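Local coordinates for protein A-adding tRNA nucleotidyltransferase (Aquifex aeolicus, PDB 4WBY) that adds the terminal adenosine to tRNAs ending in CC, using ATP and magnesium, and so completes their CCA end, at residues Asp119-Asn123 against Arg169-Phe173; Glu186-Lys190 against Arg227-Val231; Leu214-Leu220 against Gly271-Leu275; Leu220-Glu224 against Leu249-Arg253. One frame throughout, in Å; residues are numbered along the deposited sequence.

Contact 1: Asp119-Asn123 against Arg169-Phe173. With SO4 (sulfate ion), chain D.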
loop_
_atom_site.group_PDB
_atom_site.type_symbol
_atom_site.label_atom_id
_atom_site.label_comp_id
_atom_site.label_asym_id
_atom_site.label_seq_id
_atom_site.Cartn_x
_atom_site.Cartn_y
_atom_site.Cartn_z
ATOM N N ASP A 119 12.110 -11.684 -4.975
ATOM C CA ASP A 119 12.448 -11.407 -3.574
ATOM C C ASP A 119 12.241 -12.587 -2.604
ATOM O O ASP A 119 13.189 -12.968 -1.907
ATOM C CB ASP A 119 11.723 -10.154 -3.044
ATOM C CG ASP A 119 10.216 -10.120 -3.329
ATOM O OD1 ASP A 119 9.589 -11.123 -3.733
ATOM O OD2 ASP A 119 9.645 -9.030 -3.101
ATOM N N PHE A 120 11.048 -13.173 -2.567
ATOM C CA PHE A 120 10.724 -14.188 -1.563
ATOM C C PHE A 120 10.111 -15.405 -2.220
ATOM O O PHE A 120 9.541 -15.301 -3.310
ATOM C CB PHE A 120 9.794 -13.596 -0.497
ATOM C CG PHE A 120 10.295 -12.297 0.037
ATOM C CD1 PHE A 120 11.478 -12.259 0.764
ATOM C CD2 PHE A 120 9.633 -11.106 -0.234
ATOM C CE1 PHE A 120 11.994 -11.061 1.225
ATOM C CE2 PHE A 120 10.139 -9.899 0.229
ATOM C CZ PHE A 120 11.329 -9.876 0.953
ATOM N N THR A 121 10.244 -16.564 -1.576
ATOM C CA THR A 121 9.844 -17.805 -2.230
ATOM C C THR A 121 8.371 -17.800 -2.627
ATOM O O THR A 121 8.010 -18.348 -3.670
ATOM C CB THR A 121 10.121 -19.037 -1.355
ATOM O OG1 THR A 121 9.401 -18.924 -0.125
ATOM C CG2 THR A 121 11.623 -19.175 -1.062
ATOM N N ILE A 122 7.519 -17.167 -1.826
ATOM C CA ILE A 122 6.097 -17.192 -2.141
ATOM C C ILE A 122 5.778 -16.312 -3.349
ATOM O O ILE A 122 4.688 -16.415 -3.912
ATOM C CB ILE A 122 5.222 -16.771 -0.940
ATOM C CG1 ILE A 122 5.511 -15.325 -0.514
ATOM C CG2 ILE A 122 5.366 -17.773 0.215
ATOM C CD1 ILE A 122 4.517 -14.774 0.507
ATOM N N ASN A 123 6.735 -15.472 -3.750
ATOM C CA ASN A 123 6.591 -14.603 -4.923
ATOM C C ASN A 123 7.359 -15.098 -6.142
ATOM O O ASN A 123 7.450 -14.395 -7.161
ATOM C CB ASN A 123 7.057 -13.181 -4.593
ATOM C CG ASN A 123 6.217 -12.528 -3.528
ATOM O OD1 ASN A 123 5.063 -12.902 -3.311
ATOM N ND2 ASN A 123 6.791 -11.535 -2.849
ATOM N N ARG A 169 10.353 -4.688 2.153
ATOM C CA ARG A 169 9.356 -5.507 1.456
ATOM C C ARG A 169 9.023 -6.762 2.261
ATOM O O ARG A 169 7.862 -7.169 2.322
ATOM C CB ARG A 169 9.848 -5.913 0.064
ATOM C CG ARG A 169 10.010 -4.759 -0.903
ATOM C CD ARG A 169 10.479 -5.241 -2.275
ATOM N NE ARG A 169 9.610 -6.256 -2.852
ATOM C CZ ARG A 169 8.588 -6.001 -3.664
ATOM N NH1 ARG A 169 8.284 -4.749 -3.992
ATOM N NH2 ARG A 169 7.861 -7.004 -4.143
ATOM N N ALA A 170 10.037 -7.366 2.881
ATOM C CA ALA A 170 9.811 -8.566 3.692
ATOM C C ALA A 170 8.790 -8.293 4.778
ATOM O O ALA A 170 7.917 -9.121 5.061
ATOM C CB ALA A 170 11.114 -9.056 4.312
ATOM N N LEU A 171 8.906 -7.120 5.391
ATOM C CA LEU A 171 8.041 -6.768 6.502
ATOM C C LEU A 171 6.641 -6.410 6.006
ATOM O O LEU A 171 5.652 -6.686 6.686
ATOM C CB LEU A 171 8.667 -5.622 7.304
ATOM C CG LEU A 171 10.088 -5.924 7.805
ATOM C CD1 LEU A 171 10.616 -4.800 8.692
ATOM C CD2 LEU A 171 10.138 -7.280 8.521
ATOM N N ARG A 172 6.549 -5.828 4.811
ATOM C CA ARG A 172 5.232 -5.575 4.217
ATOM C C ARG A 172 4.483 -6.890 3.974
ATOM O O ARG A 172 3.313 -7.018 4.346
ATOM C CB ARG A 172 5.334 -4.783 2.912
ATOM C CG ARG A 172 3.995 -4.683 2.176
ATOM C CD ARG A 172 3.958 -3.516 1.185
ATOM N NE ARG A 172 4.987 -3.586 0.148
ATOM C CZ ARG A 172 4.840 -4.189 -1.025
ATOM N NH1 ARG A 172 3.706 -4.808 -1.329
ATOM N NH2 ARG A 172 5.834 -4.170 -1.904
ATOM N N PHE A 173 5.149 -7.875 3.372
ATOM C CA PHE A 173 4.468 -9.144 3.125
ATOM C C PHE A 173 4.195 -9.898 4.423
ATOM O O PHE A 173 3.125 -10.496 4.568
ATOM C CB PHE A 173 5.258 -10.014 2.142
ATOM C CG PHE A 173 5.297 -9.444 0.750
ATOM C CD1 PHE A 173 4.118 -9.199 0.056
ATOM C CD2 PHE A 173 6.498 -9.124 0.145
ATOM C CE1 PHE A 173 4.140 -8.661 -1.228
ATOM C CE2 PHE A 173 6.529 -8.597 -1.137
ATOM C CZ PHE A 173 5.347 -8.358 -1.825
HETATM S S SO4 D . 2.587 -7.030 -4.728
HETATM O O1 SO4 D . 3.082 -8.355 -5.149
HETATM O O2 SO4 D . 1.449 -7.241 -3.838
HETATM O O3 SO4 D . 3.631 -6.263 -4.051
HETATM O O4 SO4 D . 2.130 -6.316 -5.916
#

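Contact 2: Glu186-Lys190 against Arg227-Val231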
loop_
_atom_site.group_PDB
_atom_site.type_symbol
_atom_site.label_atom_id
_atom_site.label_comp_id
_atom_site.label_asym_id
_atom_site.label_seq_id
_atom_site.Cartn_x
_atom_site.Cartn_y
_atom_site.Cartn_z
ATOM N N GLU A 186 15.408 -13.967 8.937
ATOM C CA GLU A 186 15.429 -12.990 10.025
ATOM C C GLU A 186 16.859 -12.591 10.404
ATOM O O GLU A 186 17.143 -11.409 10.614
ATOM C CB GLU A 186 14.701 -13.527 11.259
ATOM C CG GLU A 186 14.589 -12.473 12.370
ATOM C CD GLU A 186 13.920 -12.989 13.620
ATOM O OE1 GLU A 186 14.220 -14.129 14.027
ATOM O OE2 GLU A 186 13.097 -12.251 14.203
ATOM N N LYS A 187 17.754 -13.568 10.503
ATOM C CA LYS A 187 19.152 -13.264 10.811
ATOM C C LYS A 187 19.738 -12.352 9.750
ATOM O O LYS A 187 20.454 -11.393 10.057
ATOM C CB LYS A 187 19.993 -14.537 10.902
ATOM C CG LYS A 187 19.691 -15.404 12.084
ATOM C CD LYS A 187 20.564 -16.644 12.068
ATOM C CE LYS A 187 20.107 -17.617 13.143
ATOM N NZ LYS A 187 20.863 -18.895 13.093
ATOM N N LEU A 188 19.458 -12.674 8.492
ATOM C CA LEU A 188 20.001 -11.892 7.387
ATOM C C LEU A 188 19.460 -10.471 7.403
ATOM O O LEU A 188 20.188 -9.523 7.126
ATOM C CB LEU A 188 19.678 -12.562 6.052
ATOM C CG LEU A 188 20.391 -13.896 5.823
ATOM C CD1 LEU A 188 19.750 -14.645 4.658
ATOM C CD2 LEU A 188 21.876 -13.664 5.576
ATOM N N LEU A 189 18.177 -10.325 7.718
ATOM C CA LEU A 189 17.558 -9.007 7.740
ATOM C C LEU A 189 18.160 -8.164 8.861
ATOM O O LEU A 189 18.534 -7.011 8.647
ATOM C CB LEU A 189 16.039 -9.131 7.888
ATOM C CG LEU A 189 15.213 -7.844 7.769
ATOM C CD1 LEU A 189 13.823 -8.139 7.172
ATOM C CD2 LEU A 189 15.072 -7.139 9.114
ATOM N N LYS A 190 18.276 -8.744 10.048
ATOM C CA LYS A 190 18.843 -8.016 11.180
ATOM C C LYS A 190 20.296 -7.635 10.904
ATOM O O LYS A 190 20.730 -6.532 11.245
ATOM C CB LYS A 190 18.751 -8.849 12.465
ATOM C CG LYS A 190 17.315 -9.044 12.955
ATOM C CD LYS A 190 17.247 -10.017 14.124
ATOM C CE LYS A 190 17.871 -9.455 15.367
ATOM N NZ LYS A 190 17.557 -10.336 16.525
ATOM N N ARG A 227 9.162 -1.407 13.673
ATOM C CA ARG A 227 9.656 -1.108 15.012
ATOM C C ARG A 227 10.568 -2.228 15.522
ATOM O O ARG A 227 11.683 -1.971 15.988
ATOM C CB ARG A 227 8.485 -0.886 15.973
ATOM C CG ARG A 227 8.898 -0.400 17.353
ATOM C CD ARG A 227 7.686 0.012 18.175
ATOM N NE ARG A 227 6.889 -1.132 18.618
ATOM C CZ ARG A 227 7.057 -1.756 19.780
ATOM N NH1 ARG A 227 8.008 -1.361 20.614
ATOM N NH2 ARG A 227 6.279 -2.780 20.101
ATOM N N LYS A 228 10.093 -3.469 15.421
ATOM C CA LYS A 228 10.854 -4.626 15.883
ATOM C C LYS A 228 12.254 -4.700 15.271
ATOM O O LYS A 228 13.223 -5.025 15.970
ATOM C CB LYS A 228 10.088 -5.915 15.575
ATOM C CG LYS A 228 10.799 -7.195 15.998
ATOM C CD LYS A 228 9.909 -8.409 15.772
ATOM C CE LYS A 228 10.625 -9.703 16.122
ATOM N NZ LYS A 228 9.703 -10.874 16.162
ATOM N N TYR A 229 12.351 -4.408 13.972
ATOM C CA TYR A 229 13.615 -4.555 13.257
ATOM C C TYR A 229 14.355 -3.232 13.060
ATOM O O TYR A 229 15.368 -3.179 12.354
ATOM C CB TYR A 229 13.373 -5.269 11.921
ATOM C CG TYR A 229 12.910 -6.687 12.164
ATOM C CD1 TYR A 229 13.767 -7.625 12.736
ATOM C CD2 TYR A 229 11.610 -7.082 11.869
ATOM C CE1 TYR A 229 13.342 -8.931 12.994
ATOM C CE2 TYR A 229 11.181 -8.377 12.113
ATOM C CZ TYR A 229 12.045 -9.297 12.676
ATOM O OH TYR A 229 11.605 -10.581 12.920
ATOM N N ARG A 230 13.851 -2.181 13.704
ATOM C CA ARG A 230 14.543 -0.892 13.809
ATOM C C ARG A 230 14.840 -0.260 12.457
ATOM O O ARG A 230 15.905 0.337 12.258
ATOM C CB ARG A 230 15.850 -1.055 14.592
ATOM C CG ARG A 230 15.670 -1.705 15.954
ATOM C CD ARG A 230 17.009 -1.906 16.642
ATOM N NE ARG A 230 16.891 -2.681 17.872
ATOM C CZ ARG A 230 16.700 -2.146 19.073
ATOM N NH1 ARG A 230 16.594 -0.831 19.202
ATOM N NH2 ARG A 230 16.609 -2.925 20.142
ATOM N N VAL A 231 13.894 -0.347 11.528
ATOM C CA VAL A 231 14.194 0.116 10.185
ATOM C C VAL A 231 13.992 1.626 9.986
ATOM O O VAL A 231 14.765 2.237 9.256
ATOM C CB VAL A 231 13.377 -0.650 9.124
ATOM C CG1 VAL A 231 13.608 -2.159 9.245
ATOM C CG2 VAL A 231 11.918 -0.340 9.235
HETATM O O HOH W 1 11.421 -13.102 16.077
#

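Contact 3: Leu214-Leu220 against Gly271-Leu275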
loop_
_atom_site.group_PDB
_atom_site.type_symbol
_atom_site.label_atom_id
_atom_site.label_comp_id
_atom_site.label_asym_id
_atom_site.label_seq_id
_atom_site.Cartn_x
_atom_site.Cartn_y
_atom_site.Cartn_z
ATOM N N LEU A 214 1.987 1.944 3.283
ATOM C CA LEU A 214 0.940 2.735 3.928
ATOM C C LEU A 214 -0.429 2.494 3.264
ATOM O O LEU A 214 -1.461 2.799 3.852
ATOM C CB LEU A 214 1.310 4.225 3.951
ATOM C CG LEU A 214 1.245 5.162 2.746
ATOM C CD1 LEU A 214 -0.181 5.641 2.439
ATOM C CD2 LEU A 214 2.159 6.362 3.001
ATOM N N ARG A 215 -0.434 1.904 2.068
ATOM C CA ARG A 215 -1.677 1.517 1.396
ATOM C C ARG A 215 -2.286 0.224 1.962
ATOM O O ARG A 215 -3.452 -0.082 1.707
ATOM C CB ARG A 215 -1.421 1.351 -0.111
ATOM C CG ARG A 215 -1.001 2.648 -0.806
ATOM C CD ARG A 215 -0.206 2.429 -2.101
ATOM N NE ARG A 215 -0.906 1.614 -3.087
ATOM C CZ ARG A 215 -0.568 1.538 -4.374
ATOM N NH1 ARG A 215 0.455 2.240 -4.845
ATOM N NH2 ARG A 215 -1.261 0.765 -5.198
ATOM N N GLU A 216 -1.501 -0.529 2.730
ATOM C CA GLU A 216 -1.935 -1.855 3.194
ATOM C C GLU A 216 -2.991 -1.791 4.302
ATOM O O GLU A 216 -2.886 -0.975 5.221
ATOM C CB GLU A 216 -0.737 -2.658 3.711
ATOM C CG GLU A 216 0.352 -2.938 2.679
ATOM C CD GLU A 216 0.045 -4.100 1.771
ATOM O OE1 GLU A 216 -0.717 -4.998 2.180
ATOM O OE2 GLU A 216 0.585 -4.118 0.646
ATOM N N ASP A 217 -3.979 -2.679 4.239
ATOM C CA ASP A 217 -4.954 -2.799 5.326
ATOM C C ASP A 217 -4.260 -3.051 6.667
ATOM O O ASP A 217 -4.694 -2.551 7.712
ATOM C CB ASP A 217 -5.947 -3.928 5.046
ATOM C CG ASP A 217 -6.969 -3.569 3.988
ATOM O OD1 ASP A 217 -7.140 -2.367 3.688
ATOM O OD2 ASP A 217 -7.619 -4.500 3.469
ATOM N N ARG A 218 -3.177 -3.823 6.629
ATOM C CA ARG A 218 -2.442 -4.172 7.838
ATOM C C ARG A 218 -1.208 -3.283 8.046
ATOM O O ARG A 218 -0.184 -3.738 8.550
ATOM C CB ARG A 218 -2.019 -5.648 7.785
ATOM C CG ARG A 218 -3.172 -6.634 7.693
ATOM C CD ARG A 218 -3.774 -6.958 9.049
ATOM N NE ARG A 218 -4.512 -5.837 9.624
ATOM C CZ ARG A 218 -5.740 -5.481 9.261
ATOM N NH1 ARG A 218 -6.374 -6.153 8.310
ATOM N NH2 ARG A 218 -6.330 -4.447 9.843
ATOM N N PHE A 219 -1.299 -2.013 7.662
ATOM C CA PHE A 219 -0.178 -1.092 7.858
ATOM C C PHE A 219 0.291 -1.042 9.323
ATOM O O PHE A 219 1.486 -0.981 9.571
ATOM C CB PHE A 219 -0.557 0.311 7.359
ATOM C CG PHE A 219 0.585 1.306 7.339
ATOM C CD1 PHE A 219 1.872 0.927 6.970
ATOM C CD2 PHE A 219 0.345 2.642 7.631
ATOM C CE1 PHE A 219 2.910 1.865 6.934
ATOM C CE2 PHE A 219 1.374 3.589 7.597
ATOM C CZ PHE A 219 2.659 3.203 7.247
ATOM N N LEU A 220 -0.629 -1.064 10.286
ATOM C CA LEU A 220 -0.210 -1.023 11.689
ATOM C C LEU A 220 0.655 -2.240 12.045
ATOM O O LEU A 220 1.672 -2.102 12.720
ATOM C CB LEU A 220 -1.417 -0.934 12.634
ATOM C CG LEU A 220 -1.049 -0.819 14.121
ATOM C CD1 LEU A 220 -0.007 0.281 14.362
ATOM C CD2 LEU A 220 -2.287 -0.575 14.971
ATOM N N GLY A 271 -3.908 5.460 5.694
ATOM C CA GLY A 271 -2.515 5.141 5.958
ATOM C C GLY A 271 -1.667 6.367 6.248
ATOM O O GLY A 271 -0.755 6.317 7.082
ATOM N N TRP A 272 -1.975 7.474 5.577
ATOM C CA TRP A 272 -1.227 8.706 5.797
ATOM C C TRP A 272 -1.390 9.233 7.222
ATOM O O TRP A 272 -0.487 9.878 7.747
ATOM C CB TRP A 272 -1.661 9.787 4.803
ATOM C CG TRP A 272 -1.272 9.493 3.396
ATOM C CD1 TRP A 272 -2.086 9.044 2.401
ATOM C CD2 TRP A 272 0.038 9.617 2.823
ATOM N NE1 TRP A 272 -1.370 8.893 1.241
ATOM C CE2 TRP A 272 -0.063 9.236 1.472
ATOM C CE3 TRP A 272 1.281 10.023 3.321
ATOM C CZ2 TRP A 272 1.035 9.238 0.608
ATOM C CZ3 TRP A 272 2.373 10.029 2.464
ATOM C CH2 TRP A 272 2.242 9.643 1.118
ATOM N N LEU A 273 -2.531 8.953 7.849
ATOM C CA LEU A 273 -2.743 9.373 9.235
ATOM C C LEU A 273 -1.788 8.674 10.197
ATOM O O LEU A 273 -1.301 9.284 11.144
ATOM C CB LEU A 273 -4.181 9.105 9.671
ATOM C CG LEU A 273 -5.287 9.833 8.915
ATOM C CD1 LEU A 273 -6.641 9.512 9.537
ATOM C CD2 LEU A 273 -5.036 11.323 8.923
ATOM N N TYR A 274 -1.538 7.389 9.969
ATOM C CA TYR A 274 -0.553 6.676 10.763
ATOM C C TYR A 274 0.808 7.318 10.594
ATOM O O TYR A 274 1.545 7.492 11.559
ATOM C CB TYR A 274 -0.472 5.205 10.361
ATOM C CG TYR A 274 -1.673 4.377 10.744
ATOM C CD1 TYR A 274 -1.771 3.798 12.005
ATOM C CD2 TYR A 274 -2.702 4.157 9.839
ATOM C CE1 TYR A 274 -2.864 3.030 12.351
ATOM C CE2 TYR A 274 -3.796 3.392 10.176
ATOM C CZ TYR A 274 -3.873 2.830 11.430
ATOM O OH TYR A 274 -4.962 2.066 11.760
ATOM N N LEU A 275 1.139 7.664 9.352
ATOM C CA LEU A 275 2.417 8.295 9.065
ATOM C C LEU A 275 2.553 9.637 9.795
ATOM O O LEU A 275 3.604 9.941 10.355
ATOM C CB LEU A 275 2.585 8.487 7.562
ATOM C CG LEU A 275 4.005 8.841 7.138
ATOM C CD1 LEU A 275 4.915 7.629 7.290
ATOM C CD2 LEU A 275 3.994 9.346 5.707
HETATM O O HOH W 2 -4.048 4.185 3.122
#

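Contact 4: Leu220-Glu224 against Leu249-Arg253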
loop_
_atom_site.group_PDB
_atom_site.type_symbol
_atom_site.label_atom_id
_atom_site.label_comp_id
_atom_site.label_asym_id
_atom_site.label_seq_id
_atom_site.Cartn_x
_atom_site.Cartn_y
_atom_site.Cartn_z
ATOM N N LEU A 220 -0.629 -1.064 10.286
ATOM C CA LEU A 220 -0.210 -1.023 11.689
ATOM C C LEU A 220 0.655 -2.240 12.045
ATOM O O LEU A 220 1.672 -2.102 12.720
ATOM C CB LEU A 220 -1.417 -0.934 12.634
ATOM C CG LEU A 220 -1.049 -0.819 14.121
ATOM C CD1 LEU A 220 -0.007 0.281 14.362
ATOM C CD2 LEU A 220 -2.287 -0.575 14.971
ATOM N N GLU A 221 0.270 -3.423 11.569
ATOM C CA GLU A 221 1.082 -4.611 11.814
ATOM C C GLU A 221 2.449 -4.481 11.151
ATOM O O GLU A 221 3.468 -4.927 11.697
ATOM C CB GLU A 221 0.377 -5.869 11.306
ATOM C CG GLU A 221 -0.758 -6.356 12.203
ATOM C CD GLU A 221 -2.092 -5.667 11.970
ATOM O OE1 GLU A 221 -2.171 -4.738 11.137
ATOM O OE2 GLU A 221 -3.072 -6.068 12.643
ATOM N N ILE A 222 2.474 -3.880 9.968
ATOM C CA ILE A 222 3.734 -3.668 9.276
ATOM C C ILE A 222 4.603 -2.681 10.064
ATOM O O ILE A 222 5.810 -2.893 10.211
ATOM C CB ILE A 222 3.499 -3.175 7.839
ATOM C CG1 ILE A 222 2.774 -4.260 7.025
ATOM C CG2 ILE A 222 4.812 -2.795 7.160
ATOM C CD1 ILE A 222 2.208 -3.767 5.694
ATOM N N LEU A 223 3.992 -1.619 10.588
ATOM C CA LEU A 223 4.720 -0.671 11.427
ATOM C C LEU A 223 5.295 -1.338 12.678
ATOM O O LEU A 223 6.391 -0.990 13.112
ATOM C CB LEU A 223 3.829 0.508 11.838
ATOM C CG LEU A 223 3.511 1.475 10.693
ATOM C CD1 LEU A 223 2.513 2.543 11.144
ATOM C CD2 LEU A 223 4.777 2.112 10.131
ATOM N N GLU A 224 4.562 -2.281 13.271
ATOM C CA GLU A 224 5.108 -3.016 14.412
ATOM C C GLU A 224 6.353 -3.813 14.020
ATOM O O GLU A 224 7.301 -3.919 14.799
ATOM C CB GLU A 224 4.065 -3.954 15.020
ATOM C CG GLU A 224 3.024 -3.256 15.888
ATOM C CD GLU A 224 3.512 -2.974 17.308
ATOM O OE1 GLU A 224 4.744 -2.904 17.538
ATOM O OE2 GLU A 224 2.648 -2.827 18.199
ATOM N N LEU A 249 -1.054 5.159 17.777
ATOM C CA LEU A 249 -1.337 4.408 16.550
ATOM C C LEU A 249 -2.469 3.401 16.765
ATOM O O LEU A 249 -3.331 3.233 15.898
ATOM C CB LEU A 249 -0.081 3.690 16.043
ATOM C CG LEU A 249 1.086 4.572 15.603
ATOM C CD1 LEU A 249 2.299 3.716 15.262
ATOM C CD2 LEU A 249 0.690 5.412 14.404
ATOM N N TYR A 250 -2.477 2.736 17.920
ATOM C CA TYR A 250 -3.558 1.803 18.222
ATOM C C TYR A 250 -4.876 2.538 18.459
ATOM O O TYR A 250 -5.937 2.061 18.048
ATOM C CB TYR A 250 -3.195 0.925 19.428
ATOM C CG TYR A 250 -2.296 -0.225 19.024
ATOM C CD1 TYR A 250 -0.922 -0.063 18.960
ATOM C CD2 TYR A 250 -2.829 -1.457 18.663
ATOM C CE1 TYR A 250 -0.098 -1.096 18.566
ATOM C CE2 TYR A 250 -2.012 -2.500 18.268
ATOM C CZ TYR A 250 -0.648 -2.310 18.222
ATOM O OH TYR A 250 0.179 -3.338 17.835
ATOM N N ALA A 251 -4.810 3.704 19.097
ATOM C CA ALA A 251 -6.001 4.527 19.279
ATOM C C ALA A 251 -6.535 4.973 17.921
ATOM O O ALA A 251 -7.750 5.003 17.686
ATOM C CB ALA A 251 -5.695 5.739 20.156
ATOM N N LEU A 252 -5.612 5.306 17.025
ATOM C CA LEU A 252 -5.987 5.752 15.695
ATOM C C LEU A 252 -6.689 4.637 14.924
ATOM O O LEU A 252 -7.670 4.893 14.235
ATOM C CB LEU A 252 -4.764 6.252 14.927
ATOM C CG LEU A 252 -5.021 6.691 13.480
ATOM C CD1 LEU A 252 -5.916 7.918 13.408
ATOM C CD2 LEU A 252 -3.710 6.931 12.718
ATOM N N ARG A 253 -6.201 3.405 15.039
ATOM C CA ARG A 253 -6.844 2.304 14.326
ATOM C C ARG A 253 -8.318 2.162 14.725
ATOM O O ARG A 253 -9.175 1.925 13.877
ATOM C CB ARG A 253 -6.104 0.987 14.554
ATOM C CG ARG A 253 -6.771 -0.193 13.851
ATOM C CD ARG A 253 -5.867 -1.405 13.781
ATOM N NE ARG A 253 -5.700 -1.997 15.100
ATOM C CZ ARG A 253 -4.989 -3.090 15.343
ATOM N NH1 ARG A 253 -4.372 -3.717 14.348
ATOM N NH2 ARG A 253 -4.899 -3.557 16.581
HETATM O O HOH W 3 -4.309 -3.238 11.497
#

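Contact 1: Asp119-Asn123 against Arg169-Phe173
Arg169 grips Asp119 side-on, giving one carboxylate oxygen two N-H groups: NE is 2.8 Å from Asp119 OD2 and NH2 is 2.9 Å from the same atom. OD2 lies at the edge of the guanidinium, near its plane, while the carboxylate is rotated 33° against it. NE arrives nearly along the C-O axis, NH2 on the syn side. The bend at chi3 (55°) turns the guanidinium back to the carboxylate. The other oxygen is occupied too: Asp119 OD1 takes Asn123 ND2 at 3.0 Å and the backbone N of Phe120, both from the same face, so four N-H groups fix the rotation of this buried group. At Ala170 the helix meets the Phe120 ring, whose CZ lies 3.4 Å from Ala170 CA. Arg172 does not touch 119-123; its NH1 points almost straight at O3 of a sulfate ion (3.1 Å), which Arg35 and Arg176 also hold. Phe173 closes the contact. Its ring meets Phe120 rim to rim, CD2 lying 3.7 Å from Phe120 CE2, with the planes at 75°. Over one face of Phe173 stands Asn123 ND2, 3.4 Å from CE2, and Asn123 OD1 accepts a hydrogen bond from Arg35. Asp119, Asn123, Arg169 and Arg172 all belong to the ATP site, and the sulfate, probably from the crystallisation liquor, occupies a pocket lined by its arginines. The contact thus ties the head-domain loop between helix 111-116 and strand 126-128 to helix 165-177, with Ile152 of strand 151-152 packed on both Phe rings and helix 32-38 bringing in Arg35.

Contact 2: Glu186-Lys190 against Arg227-Val231
Tyr229 follows helix 219-228 within its Schellman ending and reaches across to Glu186, Leu189 and Lys190 on helix 183-194. Arg230, with positive phi, is the C-prime residue of the motif: Val231 N bonds back to Tyr226 O, and Arg230 N to Arg227 O at 3.2 Å. As the chain turns out of the helix, the ring of Tyr229 is directed at the neighbouring helix and crosses the side chains there at about a right angle. Leu189 comes in at the base of the ring, its CD2 3.8 Å from Tyr229 CG. Lys190 works with its aliphatic part alone: CG lies at the ring edge, 3.8 Å from Tyr229 CD1. Its chain neighbour Lys228 lays CG over the centre of one face of the Tyr229 ring. The phenol end is held by Glu186, extended with CG opposite the backbone N (chi1 -174°), which carries the carboxylate out to the hydroxyl. Tyr229 OH donates to Glu186 OE2 at 2.6 Å, a short bond made on the anti side and 27° out of the carboxylate plane. Buried below, Leu189 and Tyr229 also pack on Leu181 of strand 180-181, and Leu171 of the ATP site touches the Tyr229 ring. Toward solvent the chemistry turns ionic: Lys228 NZ stays 4.2 Å from Glu186 OE2, beyond a salt bridge, and a water spans the gap, donating to OE2 at 2.7 Å and accepting from NZ at 2.8 Å.

Contact 3: Leu214-Leu220 against Gly271-Leu275
Leu214 lies flat against Trp272 where the chain, on its way from helix 203-214 to helix 219-228, passes the first turn of helix 271-278. The contact is buried among packed helices, away from the mixed sheet of the nucleotidyltransferase head, and a type I beta turn from Glu216 to Phe219 swings the chain into its next helix. From CB of Leu214 the torsion chi1 (75°) sets CG between the backbone N and carbonyl carbon, and the next torsion turns both methyls to the indole. CD1 lies over its five-membered ring, 3.7 Å from Trp272 NE1. CD2 sits over the six-membered ring, 3.6 Å from its centroid and just 5° off the normal, a clear CH-pi contact. The same methyl loosely meets Leu275 CD2 at 4.4 Å. Met294 packs against both Leu214 and Trp272, and Val300 of helix 298-309 touches the indole as well.

Phe219 makes the second half. Its CG is opposite the backbone N, and Leu214 CA stands over the centre of one face of its ring. The edge of Phe219 is directed at the face of Tyr274, offset, with planes at 86°; CE2 lies 3.7 Å from Tyr274 CB and 3.5 Å from Gly271 O. Beyond it, Leu220 CB brushes the Tyr274 ring. Between the two halves the backbones nearly meet: Gly271 CA comes to 3.3 Å from Leu214 O in a CA-H...O contact. A water completes the join, donating to Leu214 O at 3.0 Å and accepting from Gly271 N at 2.9 Å.

Contact 4: Leu220-Glu224 against Leu249-Arg253
Leu220 fills the middle of this contact, one methyl for each kind of neighbour. CD1 reaches the base of the Leu249 side chain, 3.8 Å from its CB. CD2 occupies the corner between two flat groups: it stands over the centre of the Tyr250 ring, 3.8 Å from the centroid and 11° off the normal, and over one face of the Arg253 guanidinium, 3.7 Å from NE. A turn further along, Leu223 CD1 reaches Leu249 CD1 at 4.3 Å, a looser touch at the side where Tyr274 and Ile277 of helix 271-278 cover Leu249. The two segments belong to an antiparallel helix pair, 219-228 and 243-262, in the all-helical part of the chain; their local axes pass 11.6 Å apart at 168°, so large side chains, rather than backbones, fill the interface.

Outward from the leucines, each glutamate of 220-224 finds a partner. Glu224, bent at chi2 (-81°), turns its carboxylate to the phenol, and Tyr250 OH donates to Glu224 OE2 across only 2.5 Å. The anti lone pair of OE2 is used, at the edge of the ring, while OE1 of the same group forms a salt bridge with Arg227. Glu221 is at the outer, partly exposed side. Its OE1 is held mainly by Arg218 NE, at the N-cap position of helix 219-228. Toward Arg253 there is a salt bridge with a weak, strongly bent hydrogen bond, NH1 to OE2 at 3.2 Å, and a water also bridges the pair, donating to Glu221 OE1 and accepting from Arg253 NH1 at 2.9 Å.

Contacts 1 and 3 are buried, contacts 2 and 4 partly so. Contact 1 alone lies in the ATP site; it combines a buried salt bridge and an anion pocket with phenylalanine packing. Contact 3, nearest the centre of the chain, relies on aromatic and CH-pi packing, with no direct conventional hydrogen bond, a water linking the two backbones. Contacts 2 and 4 each pair a tyrosine hydroxyl with a glutamate, but the water of contact 2 joins that same glutamate to Lys228 without a salt bridge, whereas in contact 4 it joins Glu221 to Arg253 beside one. Helix 219-228 runs through contacts 2, 3 and 4, Leu220 serving both 3 and 4. Helix 165-177 connects contact 1 to the rest, Leu171 touching Tyr229 and Arg172 touching Ile222.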